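PDB 5AWV: putative hexose oxidase from Nonomuraea sp. ATCC 39727, which binds FAD covalently and, as a flavin-linked oxidase, probably oxidises a sugar of teicoplanin-type glycopeptide antibiotics, with teicoplanin bound in this crystal. Local coordinates for residues Ser52-Glu57 / Cys92-Val97; Gly81-Val86 / Val97-Val102. One frame throughout, in Å; residues are numbered along the deposited sequence.

Interaction 1: residues Ser52-Glu57 / Cys92-Val97. With FAD (flavin-adenine dinucleotide), chain M; N1L (2-amino-2-deoxy-beta-D-glucopyranuronic acid), chain B.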
ATOM      1  N   SER A  52      -6.063  13.370   5.809  1.00 20.75           N
ATOM      2  CA  SER A  52      -7.084  14.419   5.930  1.00 21.96           C
ATOM      3  C   SER A  52      -6.820  15.720   5.191  1.00 22.86           C
ATOM      4  O   SER A  52      -7.657  16.520   5.147  1.00 24.36           O
ATOM      5  CB  SER A  52      -7.403  14.678   7.439  1.00 25.39           C
ATOM      6  OG  SER A  52      -6.208  15.126   8.026  1.00 23.99           O
ATOM      7  N   ARG A  53      -5.743  15.866   4.463  1.00 21.88           N
ATOM      8  CA  ARG A  53      -5.588  16.928   3.491  1.00 24.68           C
ATOM      9  C   ARG A  53      -6.583  16.894   2.330  1.00 25.68           C
ATOM     10  O   ARG A  53      -6.881  17.920   1.769  1.00 27.52           O
ATOM     11  CB  ARG A  53      -4.165  16.892   3.018  1.00 24.91           C
ATOM     12  CG  ARG A  53      -3.729  17.953   2.038  1.00 30.52           C
ATOM     13  CD  ARG A  53      -2.222  17.918   1.963  1.00 30.33           C
ATOM     14  NE  ARG A  53      -1.748  18.160   0.638  1.00 40.54           N
ATOM     15  CZ  ARG A  53      -0.920  17.347  -0.033  1.00 43.79           C
ATOM     16  NH1 ARG A  53      -0.363  16.174   0.489  1.00 38.01           N
ATOM     17  NH2 ARG A  53      -0.614  17.741  -1.260  1.00 41.45           N
ATOM     18  N   PHE A  54      -7.099  15.729   1.972  1.00 22.79           N
ATOM     19  CA  PHE A  54      -7.933  15.573   0.785  1.00 24.14           C
ATOM     20  C   PHE A  54      -9.411  15.298   1.089  1.00 27.73           C
ATOM     21  O   PHE A  54      -9.750  14.420   1.902  1.00 27.59           O
ATOM     22  CB  PHE A  54      -7.397  14.407  -0.040  1.00 25.73           C
ATOM     23  CG  PHE A  54      -5.893  14.379  -0.185  1.00 24.09           C
ATOM     24  CD1 PHE A  54      -5.239  15.465  -0.713  1.00 26.13           C
ATOM     25  CD2 PHE A  54      -5.179  13.258   0.137  1.00 26.94           C
ATOM     26  CE1 PHE A  54      -3.856  15.445  -0.913  1.00 25.43           C
ATOM     27  CE2 PHE A  54      -3.797  13.246   0.004  1.00 26.48           C
ATOM     28  CZ  PHE A  54      -3.141  14.341  -0.527  1.00 24.51           C
ATOM     29  N   ASN A  55     -10.285  15.963   0.327  1.00 25.29           N
ATOM     30  CA  ASN A  55     -11.719  15.809   0.465  1.00 27.78           C
ATOM     31  C   ASN A  55     -12.365  15.894  -0.855  1.00 24.90           C
ATOM     32  O   ASN A  55     -11.916  16.643  -1.703  1.00 27.17           O
ATOM     33  CB  ASN A  55     -12.333  16.940   1.315  1.00 32.07           C
ATOM     34  CG  ASN A  55     -11.982  16.769   2.751  1.00 39.18           C
ATOM     35  OD1 ASN A  55     -11.050  17.409   3.217  1.00 45.44           O
ATOM     36  ND2 ASN A  55     -12.605  15.802   3.425  1.00 40.46           N
ATOM     37  N   GLY A  56     -13.407  15.136  -1.003  1.00 22.80           N
ATOM     38  CA  GLY A  56     -14.241  15.153  -2.174  1.00 25.81           C
ATOM     39  C   GLY A  56     -15.686  15.139  -1.754  1.00 27.89           C
ATOM     40  O   GLY A  56     -15.995  15.106  -0.550  1.00 31.71           O
ATOM     41  N   GLU A  57     -16.560  15.199  -2.746  1.00 27.03           N
ATOM     42  CA  GLU A  57     -18.004  15.216  -2.534  1.00 30.81           C
ATOM     43  C   GLU A  57     -18.617  14.416  -3.701  1.00 29.60           C
ATOM     44  O   GLU A  57     -19.129  14.978  -4.638  1.00 27.36           O
ATOM     45  CB  GLU A  57     -18.500  16.702  -2.491  1.00 35.78           C
ATOM     46  CG  GLU A  57     -19.961  16.893  -2.082  1.00 42.47           C
ATOM     47  CD  GLU A  57     -20.238  16.409  -0.645  1.00 51.54           C
ATOM     48  OE1 GLU A  57     -19.317  16.599   0.206  1.00 41.41           O
ATOM     49  OE2 GLU A  57     -21.350  15.836  -0.391  1.00 50.43           O
ATOM     50  N   CYS A  92      -3.943   6.302  -0.120  1.00 14.32           N
ATOM     51  CA  CYS A  92      -3.286   7.153  -1.114  1.00 13.66           C
ATOM     52  C   CYS A  92      -2.604   8.395  -0.526  1.00 14.83           C
ATOM     53  O   CYS A  92      -3.245   9.148   0.232  1.00 16.15           O
ATOM     54  CB  CYS A  92      -4.316   7.632  -2.186  1.00 13.36           C
ATOM     55  SG  CYS A  92      -3.480   8.221  -3.692  1.00 15.96           S
ATOM     56  N   PHE A  93      -1.356   8.649  -0.920  1.00 17.47           N
ATOM     57  CA  PHE A  93      -0.549   9.823  -0.474  1.00 17.92           C
ATOM     58  C   PHE A  93      -1.013  11.086  -1.181  1.00 19.72           C
ATOM     59  O   PHE A  93      -0.655  12.201  -0.746  1.00 17.80           O
ATOM     60  CB  PHE A  93       0.941   9.720  -0.798  1.00 19.61           C
ATOM     61  CG  PHE A  93       1.733   8.868   0.156  1.00 20.01           C
ATOM     62  CD1 PHE A  93       1.128   7.910   0.954  1.00 19.55           C
ATOM     63  CD2 PHE A  93       3.108   8.985   0.169  1.00 20.92           C
ATOM     64  CE1 PHE A  93       1.858   7.124   1.777  1.00 22.00           C
ATOM     65  CE2 PHE A  93       3.865   8.246   1.024  1.00 20.41           C
ATOM     66  CZ  PHE A  93       3.255   7.288   1.814  1.00 20.85           C
ATOM     67  N   GLU A  94      -1.813  10.905  -2.222  1.00 15.82           N
ATOM     68  CA  GLU A  94      -2.284  11.999  -3.081  1.00 16.89           C
ATOM     69  C   GLU A  94      -3.809  12.007  -3.166  1.00 17.41           C
ATOM     70  O   GLU A  94      -4.488  11.158  -2.628  1.00 17.14           O
ATOM     71  CB  GLU A  94      -1.658  11.925  -4.501  1.00 15.52           C
ATOM     72  CG  GLU A  94      -0.346  12.652  -4.613  1.00 18.66           C
ATOM     73  CD  GLU A  94      -0.491  14.165  -4.464  1.00 19.47           C
ATOM     74  OE1 GLU A  94      -1.643  14.640  -4.332  1.00 23.56           O
ATOM     75  OE2 GLU A  94       0.536  14.843  -4.497  1.00 18.56           O
ATOM     76  N   ASP A  95      -4.340  13.019  -3.841  1.00 18.68           N
ATOM     77  CA  ASP A  95      -5.801  13.228  -4.020  1.00 21.32           C
ATOM     78  C   ASP A  95      -6.420  12.410  -5.154  1.00 21.38           C
ATOM     79  O   ASP A  95      -7.393  12.858  -5.767  1.00 21.91           O
ATOM     80  CB  ASP A  95      -6.099  14.707  -4.303  1.00 21.54           C
ATOM     81  CG  ASP A  95      -5.632  15.139  -5.692  1.00 23.40           C
ATOM     82  OD1 ASP A  95      -4.861  14.379  -6.410  1.00 22.22           O
ATOM     83  OD2 ASP A  95      -6.050  16.263  -6.048  1.00 24.81           O
ATOM     84  N   PHE A  96      -5.950  11.198  -5.383  1.00 19.90           N
ATOM     85  CA  PHE A  96      -6.414  10.436  -6.530  1.00 18.01           C
ATOM     86  C   PHE A  96      -7.864   9.992  -6.343  1.00 19.99           C
ATOM     87  O   PHE A  96      -8.591   9.814  -7.325  1.00 19.46           O
ATOM     88  CB  PHE A  96      -5.569   9.205  -6.781  1.00 17.48           C
ATOM     89  CG  PHE A  96      -4.114   9.461  -7.080  1.00 17.29           C
ATOM     90  CD1 PHE A  96      -3.597  10.732  -7.384  1.00 16.70           C
ATOM     91  CD2 PHE A  96      -3.243   8.380  -7.126  1.00 16.62           C
ATOM     92  CE1 PHE A  96      -2.260  10.884  -7.706  1.00 17.17           C
ATOM     93  CE2 PHE A  96      -1.894   8.557  -7.437  1.00 18.00           C
ATOM     94  CZ  PHE A  96      -1.385   9.816  -7.709  1.00 15.69           C
ATOM     95  N   VAL A  97      -8.298   9.807  -5.102  1.00 17.95           N
ATOM     96  CA  VAL A  97      -9.650   9.394  -4.819  1.00 16.83           C
ATOM     97  C   VAL A  97     -10.464  10.555  -4.284  1.00 17.54           C
ATOM     98  O   VAL A  97     -11.628  10.687  -4.706  1.00 18.55           O
ATOM     99  CB  VAL A  97      -9.675   8.229  -3.803  1.00 17.89           C
ATOM    100  CG1 VAL A  97     -11.083   7.760  -3.478  1.00 19.45           C
ATOM    101  CG2 VAL A  97      -8.817   7.072  -4.359  1.00 15.81           C
TER
HETATM  102  PA  FAD M 601      -6.360   3.765  -1.947  1.00 15.20           P
HETATM  103  O1A FAD M 601      -6.253   5.214  -1.522  1.00 14.06           O
HETATM  104  O2A FAD M 601      -7.583   3.003  -1.724  1.00 14.49           O
HETATM  105  O5B FAD M 601      -5.924   3.607  -3.460  1.00 13.81           O
HETATM  106  C5B FAD M 601      -4.688   4.178  -4.010  1.00 14.19           C
HETATM  107  C4B FAD M 601      -4.796   4.291  -5.498  1.00 13.42           C
HETATM  108  O4B FAD M 601      -4.975   3.029  -6.152  1.00 13.89           O
HETATM  109  C3B FAD M 601      -5.931   5.181  -6.030  1.00 14.41           C
HETATM  110  O3B FAD M 601      -5.643   5.814  -7.300  1.00 15.13           O
HETATM  111  C2B FAD M 601      -7.003   4.142  -6.157  1.00 15.72           C
HETATM  112  O2B FAD M 601      -8.012   4.593  -6.998  1.00 15.73           O
HETATM  113  C1B FAD M 601      -6.273   2.946  -6.670  1.00 14.42           C
HETATM  114  N9A FAD M 601      -6.953   1.721  -6.321  1.00 14.60           N
HETATM  115  C8A FAD M 601      -7.353   1.260  -5.129  1.00 16.38           C
HETATM  116  N7A FAD M 601      -7.884   0.021  -5.218  1.00 16.17           N
HETATM  117  C5A FAD M 601      -7.811  -0.347  -6.490  1.00 15.61           C
HETATM  118  C6A FAD M 601      -8.264  -1.516  -7.274  1.00 14.82           C
HETATM  119  N6A FAD M 601      -8.877  -2.504  -6.628  1.00 14.39           N
HETATM  120  N1A FAD M 601      -7.989  -1.511  -8.612  1.00 14.83           N
HETATM  121  C2A FAD M 601      -7.379  -0.453  -9.222  1.00 17.11           C
HETATM  122  N3A FAD M 601      -6.973   0.675  -8.577  1.00 14.14           N
HETATM  123  C4A FAD M 601      -7.223   0.763  -7.239  1.00 16.31           C
HETATM  124  N1  FAD M 601       3.818   1.418   0.996  1.00 16.22           N
HETATM  125  C2  FAD M 601       4.826   0.497   1.043  1.00 17.14           C
HETATM  126  O2  FAD M 601       5.178  -0.074  -0.014  1.00 17.08           O
HETATM  127  N3  FAD M 601       5.436   0.154   2.188  1.00 19.34           N
HETATM  128  C4  FAD M 601       5.008   0.598   3.388  1.00 19.42           C
HETATM  129  O4  FAD M 601       5.557   0.236   4.453  1.00 22.02           O
HETATM  130  C4X FAD M 601       3.902   1.564   3.426  1.00 20.26           C
HETATM  131  N5  FAD M 601       3.402   2.075   4.606  1.00 23.08           N
HETATM  132  C5X FAD M 601       2.310   2.898   4.650  1.00 22.81           C
HETATM  133  C6  FAD M 601       1.822   3.313   5.907  1.00 25.87           C
HETATM  134  C7  FAD M 601       0.752   4.246   5.853  1.00 22.79           C
HETATM  135  C7M FAD M 601       0.186   4.786   7.191  1.00 26.94           C
HETATM  136  C8  FAD M 601       0.100   4.698   4.561  1.00 19.07           C
HETATM  137  C8M FAD M 601      -1.199   5.468   4.555  1.00 17.55           C
HETATM  138  C9  FAD M 601       0.607   4.181   3.349  1.00 17.27           C
HETATM  139  C9A FAD M 601       1.682   3.341   3.347  1.00 18.22           C
HETATM  140  N10 FAD M 601       2.241   2.819   2.149  1.00 18.43           N
HETATM  141  C10 FAD M 601       3.301   1.927   2.145  1.00 17.50           C
HETATM  142  C1' FAD M 601       1.706   3.243   0.814  1.00 16.86           C
HETATM  143  C2' FAD M 601       0.706   2.301   0.258  1.00 13.79           C
HETATM  144  O2' FAD M 601       1.440   1.226  -0.295  1.00 11.93           O
HETATM  145  C3' FAD M 601       0.050   3.066  -0.830  1.00 13.52           C
HETATM  146  O3' FAD M 601      -0.515   4.217  -0.199  1.00 13.70           O
HETATM  147  C4' FAD M 601      -1.057   2.208  -1.502  1.00 13.40           C
HETATM  148  O4' FAD M 601      -1.292   2.774  -2.793  1.00 13.29           O
HETATM  149  C5' FAD M 601      -2.315   2.309  -0.676  1.00 14.44           C
HETATM  150  O5' FAD M 601      -3.326   1.425  -1.197  1.00 13.95           O
HETATM  151  P   FAD M 601      -4.800   1.569  -0.676  1.00 13.88           P
HETATM  152  O1P FAD M 601      -5.632   0.532  -1.256  1.00 13.05           O
HETATM  153  O2P FAD M 601      -4.888   1.672   0.821  1.00 13.87           O
HETATM  154  O3P FAD M 601      -5.106   3.062  -1.169  1.00 13.87           O
HETATM  155  C1  N1L B 104       3.901   6.073   7.386  1.00 59.17           C
HETATM  156  C2  N1L B 104       4.263   7.582   6.942  1.00 56.20           C
HETATM  157  C3  N1L B 104       4.350   7.753   5.413  1.00 54.71           C
HETATM  158  C4  N1L B 104       5.353   6.740   4.904  1.00 58.29           C
HETATM  159  C5  N1L B 104       4.796   5.311   5.143  1.00 53.61           C
HETATM  160  C6  N1L B 104       5.690   4.202   4.530  1.00 55.15           C
HETATM  161  N2  N1L B 104       3.327   8.581   7.453  1.00 62.39           N
HETATM  162  O3  N1L B 104       4.849   9.125   5.040  1.00 36.51           O
HETATM  163  O4  N1L B 104       5.688   6.984   3.445  1.00 73.54           O
HETATM  164  O5  N1L B 104       4.723   5.059   6.603  1.00 55.02           O
HETATM  165  O6B N1L B 104       6.716   3.718   5.390  1.00 57.89           O
HETATM  166  O6A N1L B 104       6.399   4.677   3.456  1.00 70.71           O
HETATM  167  O   HOH W   1       0.610  17.727  -3.442  1.00 28.38           O

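Interaction 2: residues Gly81-Val86 / Val97-Val102. With FAD (flavin-adenine dinucleotide), chain M.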
ATOM      1  N   GLY A  81     -21.038   9.142 -18.004  1.00 29.33           N
ATOM      2  CA  GLY A  81     -19.865  10.003 -18.072  1.00 31.49           C
ATOM      3  C   GLY A  81     -19.481  10.619 -16.724  1.00 33.34           C
ATOM      4  O   GLY A  81     -19.088  11.788 -16.669  1.00 29.85           O
ATOM      5  N   LYS A  82     -19.583   9.837 -15.651  1.00 28.18           N
ATOM      6  CA  LYS A  82     -19.189  10.321 -14.317  1.00 30.88           C
ATOM      7  C   LYS A  82     -17.700   9.914 -14.009  1.00 24.37           C
ATOM      8  O   LYS A  82     -17.284   8.779 -14.266  1.00 28.79           O
ATOM      9  CB  LYS A  82     -20.169   9.824 -13.257  1.00 33.74           C
ATOM     10  CG  LYS A  82     -21.433  10.689 -13.170  1.00 41.19           C
ATOM     11  CD  LYS A  82     -22.312  10.193 -12.009  1.00 48.58           C
ATOM     12  CE  LYS A  82     -23.743  10.743 -12.055  1.00 50.45           C
ATOM     13  NZ  LYS A  82     -23.705  12.223 -12.078  1.00 53.15           N
ATOM     14  N   ARG A  83     -16.897  10.861 -13.561  1.00 24.06           N
ATOM     15  CA  ARG A  83     -15.498  10.585 -13.234  1.00 22.53           C
ATOM     16  C   ARG A  83     -15.404   9.627 -11.999  1.00 21.03           C
ATOM     17  O   ARG A  83     -16.042   9.848 -10.984  1.00 20.22           O
ATOM     18  CB  ARG A  83     -14.788  11.821 -12.882  1.00 26.25           C
ATOM     19  CG  ARG A  83     -13.375  11.524 -12.513  1.00 28.68           C
ATOM     20  CD  ARG A  83     -12.551  12.739 -12.761  1.00 32.79           C
ATOM     21  NE  ARG A  83     -11.262  12.575 -12.148  1.00 32.50           N
ATOM     22  CZ  ARG A  83     -10.300  13.472 -12.186  1.00 34.56           C
ATOM     23  NH1 ARG A  83     -10.477  14.656 -12.819  1.00 32.64           N
ATOM     24  NH2 ARG A  83      -9.171  13.189 -11.557  1.00 32.69           N
ATOM     25  N   VAL A  84     -14.704   8.528 -12.163  1.00 19.79           N
ATOM     26  CA  VAL A  84     -14.736   7.463 -11.155  1.00 20.13           C
ATOM     27  C   VAL A  84     -13.351   7.325 -10.494  1.00 19.25           C
ATOM     28  O   VAL A  84     -12.338   7.566 -11.155  1.00 17.28           O
ATOM     29  CB  VAL A  84     -15.187   6.136 -11.778  1.00 19.44           C
ATOM     30  CG1 VAL A  84     -14.209   5.563 -12.774  1.00 19.59           C
ATOM     31  CG2 VAL A  84     -15.547   5.091 -10.731  1.00 22.19           C
ATOM     32  N   ALA A  85     -13.326   6.873  -9.228  1.00 16.82           N
ATOM     33  CA  ALA A  85     -12.091   6.426  -8.591  1.00 16.58           C
ATOM     34  C   ALA A  85     -12.428   5.230  -7.670  1.00 16.57           C
ATOM     35  O   ALA A  85     -13.522   5.183  -7.105  1.00 15.70           O
ATOM     36  CB  ALA A  85     -11.485   7.558  -7.811  1.00 18.52           C
ATOM     37  N   VAL A  86     -11.526   4.270  -7.572  1.00 15.20           N
ATOM     38  CA  VAL A  86     -11.705   3.079  -6.733  1.00 15.10           C
ATOM     39  C   VAL A  86     -11.062   3.406  -5.387  1.00 15.74           C
ATOM     40  O   VAL A  86     -10.064   4.095  -5.344  1.00 16.20           O
ATOM     41  CB  VAL A  86     -10.997   1.823  -7.313  1.00 17.54           C
ATOM     42  CG1 VAL A  86     -11.226   0.613  -6.410  1.00 15.11           C
ATOM     43  CG2 VAL A  86     -11.452   1.617  -8.744  1.00 21.08           C
ATOM     44  N   VAL A  97      -8.298   9.807  -5.102  1.00 17.95           N
ATOM     45  CA  VAL A  97      -9.650   9.394  -4.819  1.00 16.83           C
ATOM     46  C   VAL A  97     -10.464  10.555  -4.284  1.00 17.54           C
ATOM     47  O   VAL A  97     -11.628  10.687  -4.706  1.00 18.55           O
ATOM     48  CB  VAL A  97      -9.675   8.229  -3.803  1.00 17.89           C
ATOM     49  CG1 VAL A  97     -11.083   7.760  -3.478  1.00 19.45           C
ATOM     50  CG2 VAL A  97      -8.817   7.072  -4.359  1.00 15.81           C
ATOM     51  N   ASP A  98      -9.911  11.322  -3.335  1.00 17.54           N
ATOM     52  CA  ASP A  98     -10.641  12.352  -2.637  1.00 19.43           C
ATOM     53  C   ASP A  98     -10.230  13.710  -3.245  1.00 19.24           C
ATOM     54  O   ASP A  98      -9.174  14.267  -2.940  1.00 17.48           O
ATOM     55  CB  ASP A  98     -10.372  12.356  -1.158  1.00 20.22           C
ATOM     56  CG  ASP A  98     -10.920  11.128  -0.455  1.00 20.73           C
ATOM     57  OD1 ASP A  98     -12.086  10.762  -0.698  1.00 18.87           O
ATOM     58  OD2 ASP A  98     -10.155  10.575   0.396  1.00 20.65           O
ATOM     59  N   ASN A  99     -11.016  14.151  -4.226  1.00 22.45           N
ATOM     60  CA  ASN A  99     -10.809  15.486  -4.871  1.00 23.82           C
ATOM     61  C   ASN A  99     -12.186  15.964  -5.319  1.00 22.63           C
ATOM     62  O   ASN A  99     -13.079  15.146  -5.502  1.00 22.01           O
ATOM     63  CB  ASN A  99      -9.715  15.483  -5.988  1.00 23.87           C
ATOM     64  CG  ASN A  99     -10.059  14.599  -7.146  1.00 25.93           C
ATOM     65  OD1 ASN A  99      -9.372  13.591  -7.449  1.00 27.29           O
ATOM     66  ND2 ASN A  99     -11.151  14.895  -7.780  1.00 24.78           N
ATOM     67  N   PRO A 100     -12.328  17.271  -5.568  1.00 27.88           N
ATOM     68  CA  PRO A 100     -13.630  17.772  -6.015  1.00 28.20           C
ATOM     69  C   PRO A 100     -14.153  17.199  -7.350  1.00 26.67           C
ATOM     70  O   PRO A 100     -15.361  17.234  -7.587  1.00 30.40           O
ATOM     71  CB  PRO A 100     -13.413  19.287  -6.109  1.00 30.88           C
ATOM     72  CG  PRO A 100     -12.099  19.584  -5.447  1.00 32.43           C
ATOM     73  CD  PRO A 100     -11.325  18.334  -5.346  1.00 27.10           C
ATOM     74  N   ASP A 101     -13.292  16.718  -8.237  1.00 23.70           N
ATOM     75  CA  ASP A 101     -13.745  16.197  -9.527  1.00 25.69           C
ATOM     76  C   ASP A 101     -14.269  14.774  -9.605  1.00 24.37           C
ATOM     77  O   ASP A 101     -14.987  14.436 -10.544  1.00 24.03           O
ATOM     78  CB  ASP A 101     -12.671  16.386 -10.586  1.00 30.97           C
ATOM     79  CG  ASP A 101     -12.304  17.839 -10.769  1.00 32.63           C
ATOM     80  OD1 ASP A 101     -13.144  18.707 -10.556  1.00 39.68           O
ATOM     81  OD2 ASP A 101     -11.145  18.129 -11.056  1.00 41.85           O
ATOM     82  N   VAL A 102     -14.031  13.960  -8.587  1.00 22.53           N
ATOM     83  CA  VAL A 102     -14.465  12.578  -8.597  1.00 19.16           C
ATOM     84  C   VAL A 102     -15.934  12.566  -8.270  1.00 22.60           C
ATOM     85  O   VAL A 102     -16.390  13.032  -7.216  1.00 24.55           O
ATOM     86  CB  VAL A 102     -13.636  11.693  -7.587  1.00 20.01           C
ATOM     87  CG1 VAL A 102     -14.238  10.342  -7.400  1.00 20.13           C
ATOM     88  CG2 VAL A 102     -12.232  11.465  -8.128  1.00 20.67           C
TER
HETATM   89  PA  FAD M 601      -6.360   3.765  -1.947  1.00 15.20           P
HETATM   90  O1A FAD M 601      -6.253   5.214  -1.522  1.00 14.06           O
HETATM   91  O2A FAD M 601      -7.583   3.003  -1.724  1.00 14.49           O
HETATM   92  O5B FAD M 601      -5.924   3.607  -3.460  1.00 13.81           O
HETATM   93  C5B FAD M 601      -4.688   4.178  -4.010  1.00 14.19           C
HETATM   94  C4B FAD M 601      -4.796   4.291  -5.498  1.00 13.42           C
HETATM   95  O4B FAD M 601      -4.975   3.029  -6.152  1.00 13.89           O
HETATM   96  C3B FAD M 601      -5.931   5.181  -6.030  1.00 14.41           C
HETATM   97  O3B FAD M 601      -5.643   5.814  -7.300  1.00 15.13           O
HETATM   98  C2B FAD M 601      -7.003   4.142  -6.157  1.00 15.72           C
HETATM   99  O2B FAD M 601      -8.012   4.593  -6.998  1.00 15.73           O
HETATM  100  C1B FAD M 601      -6.273   2.946  -6.670  1.00 14.42           C
HETATM  101  N9A FAD M 601      -6.953   1.721  -6.321  1.00 14.60           N
HETATM  102  C8A FAD M 601      -7.353   1.260  -5.129  1.00 16.38           C
HETATM  103  N7A FAD M 601      -7.884   0.021  -5.218  1.00 16.17           N
HETATM  104  C5A FAD M 601      -7.811  -0.347  -6.490  1.00 15.61           C
HETATM  105  C6A FAD M 601      -8.264  -1.516  -7.274  1.00 14.82           C
HETATM  106  N6A FAD M 601      -8.877  -2.504  -6.628  1.00 14.39           N
HETATM  107  N1A FAD M 601      -7.989  -1.511  -8.612  1.00 14.83           N
HETATM  108  C2A FAD M 601      -7.379  -0.453  -9.222  1.00 17.11           C
HETATM  109  N3A FAD M 601      -6.973   0.675  -8.577  1.00 14.14           N
HETATM  110  C4A FAD M 601      -7.223   0.763  -7.239  1.00 16.31           C
HETATM  111  N1  FAD M 601       3.818   1.418   0.996  1.00 16.22           N
HETATM  112  C2  FAD M 601       4.826   0.497   1.043  1.00 17.14           C
HETATM  113  O2  FAD M 601       5.178  -0.074  -0.014  1.00 17.08           O
HETATM  114  N3  FAD M 601       5.436   0.154   2.188  1.00 19.34           N
HETATM  115  C4  FAD M 601       5.008   0.598   3.388  1.00 19.42           C
HETATM  116  O4  FAD M 601       5.557   0.236   4.453  1.00 22.02           O
HETATM  117  C4X FAD M 601       3.902   1.564   3.426  1.00 20.26           C
HETATM  118  N5  FAD M 601       3.402   2.075   4.606  1.00 23.08           N
HETATM  119  C5X FAD M 601       2.310   2.898   4.650  1.00 22.81           C
HETATM  120  C6  FAD M 601       1.822   3.313   5.907  1.00 25.87           C
HETATM  121  C7  FAD M 601       0.752   4.246   5.853  1.00 22.79           C
HETATM  122  C7M FAD M 601       0.186   4.786   7.191  1.00 26.94           C
HETATM  123  C8  FAD M 601       0.100   4.698   4.561  1.00 19.07           C
HETATM  124  C8M FAD M 601      -1.199   5.468   4.555  1.00 17.55           C
HETATM  125  C9  FAD M 601       0.607   4.181   3.349  1.00 17.27           C
HETATM  126  C9A FAD M 601       1.682   3.341   3.347  1.00 18.22           C
HETATM  127  N10 FAD M 601       2.241   2.819   2.149  1.00 18.43           N
HETATM  128  C10 FAD M 601       3.301   1.927   2.145  1.00 17.50           C
HETATM  129  C1' FAD M 601       1.706   3.243   0.814  1.00 16.86           C
HETATM  130  C2' FAD M 601       0.706   2.301   0.258  1.00 13.79           C
HETATM  131  O2' FAD M 601       1.440   1.226  -0.295  1.00 11.93           O
HETATM  132  C3' FAD M 601       0.050   3.066  -0.830  1.00 13.52           C
HETATM  133  O3' FAD M 601      -0.515   4.217  -0.199  1.00 13.70           O
HETATM  134  C4' FAD M 601      -1.057   2.208  -1.502  1.00 13.40           C
HETATM  135  O4' FAD M 601      -1.292   2.774  -2.793  1.00 13.29           O
HETATM  136  C5' FAD M 601      -2.315   2.309  -0.676  1.00 14.44           C
HETATM  137  O5' FAD M 601      -3.326   1.425  -1.197  1.00 13.95           O
HETATM  138  P   FAD M 601      -4.800   1.569  -0.676  1.00 13.88           P
HETATM  139  O1P FAD M 601      -5.632   0.532  -1.256  1.00 13.05           O
HETATM  140  O2P FAD M 601      -4.888   1.672   0.821  1.00 13.87           O
HETATM  141  O3P FAD M 601      -5.106   3.062  -1.169  1.00 13.87           O

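Interaction 1: residues Ser52-Glu57 / Cys92-Val97
Phe54 lays its ring against the peptide chain at Phe93, Glu94 and Asp95, and this aromatic-on-backbone packing makes most of the contact. Its CG stands anti to its own carbonyl carbon (chi1 -44°), which sends the ring toward the 92-97 loop. One face takes the Glu94-Asp95 peptide, with Glu94 C 3.4 Å from Phe54 CE2 and Asp95 N over the ring centre. At the rim, in the plane of the ring, Phe93 O lies 3.3 Å from Phe54 CZ, so the slightly positive aromatic edge meets a carbonyl oxygen. Asp95 adds its CB, 3.8 Å from Phe54 CD1, while its carboxylate leads away. A flat, apolar phenyl group suits this place, since it can cover a buried peptide without needing polar partners.

Arg53 starts out extended, CG anti to the backbone N (chi1 -177°), then bends at chi3, and its guanidinium lies beside Phe54, whose CE1 sits over the guanidinium centre. Arg53 NH1 is held by Ser364 O. Toward Glu94 any link is indirect: a water donates to Glu94 OE2 at 3.1 Å, but its short, weak bond to Arg53 NH2 is doubtful. The same OE2 receives Ser476 N. Glu94 bends at chi2, and its OE1 accepts Asp95 N through the anti lone pair at 3.2 Å, tying the carboxylate to its own loop.

On the cofactor side, Cys92 N donates to FAD O1A at 2.9 Å, and Cys92 SG accepts Glu94 N. Phe93 turns its ring edge to the flavin, CE1 lying 3.6 Å from FAD C9, and to the bound aminoglucuronic acid; its ring also meets Tyr473. Segment 92-97 continues the glycine-rich FAD-binding loop of the FAD_PCMH fold, which holds the covalently linked His91 and ends at Cys92, and Phe93 also lines the sugar pocket.

Interaction 2: residues Gly81-Val86 / Val97-Val102
In the FAD_PCMH domain, the loop leading to strand 104-107 folds back along strand 84-87, which is parallel and adjacent to 104-107 in a small mixed sheet, and Ala85 packs there against Val97 and Val102. The methyl CB of Ala85 is 3.9 Å from Val102 CG1 and 4.0 Å from Val97 CA. A small residue fits here, letting the loop approach the strand closely, while the branched valines supply apolar surface around the methyl, at roughly a right angle to each other.

Nearer the start of the strand, Arg83 stretches across the type I turn Asn99-Val102. Its CG is anti to the backbone N (chi1 178°) and the chain stays extended to NE, so the aliphatic part passes over the Asp101 carbonyl, with Arg83 CB 3.5 Å from Asp101 O. The guanidinium then reaches the Asp101 side chain: its plane is turned 42° from the carboxylate, and the salt bridge from NH1 to OD2 is long, an attraction of charges with no N-H aimed at the oxygen. The stronger partner of that carboxylate is Lys189 of the second subunit, which pairs with OD1, so this turn also takes part in the assembly.

Toward the cofactor, Val86 sets its CG1 3.5 Å from FAD C5A of the adenine. Val86 O accepts the ribose hydroxyl O2B at 2.7 Å, and Val97 CG2 lies 3.4 Å from the same carbonyl oxygen.

In the fold
The two contacts lie about 10 Å apart, centre to centre, on the same side of the chain's centre, and they share Val97. Along the chain their segments alternate: 52-57, 81-86, 92-97, 97-102. The connection between strands 84-87 and 104-107 therefore packs first on the loop before strand 60-63 and then on strand 84-87 itself. All three strands belong to one small mixed sheet. The contacts also touch directly, Phe54 CB with Asp98 O and Phe96 O with Ala85 CB. Both reach FAD, interaction 1 from the flavin past the pyrophosphate to the ribose of the adenosine, and interaction 2 at that ribose and the adenine, so this single connection accompanies much of the cofactor's length.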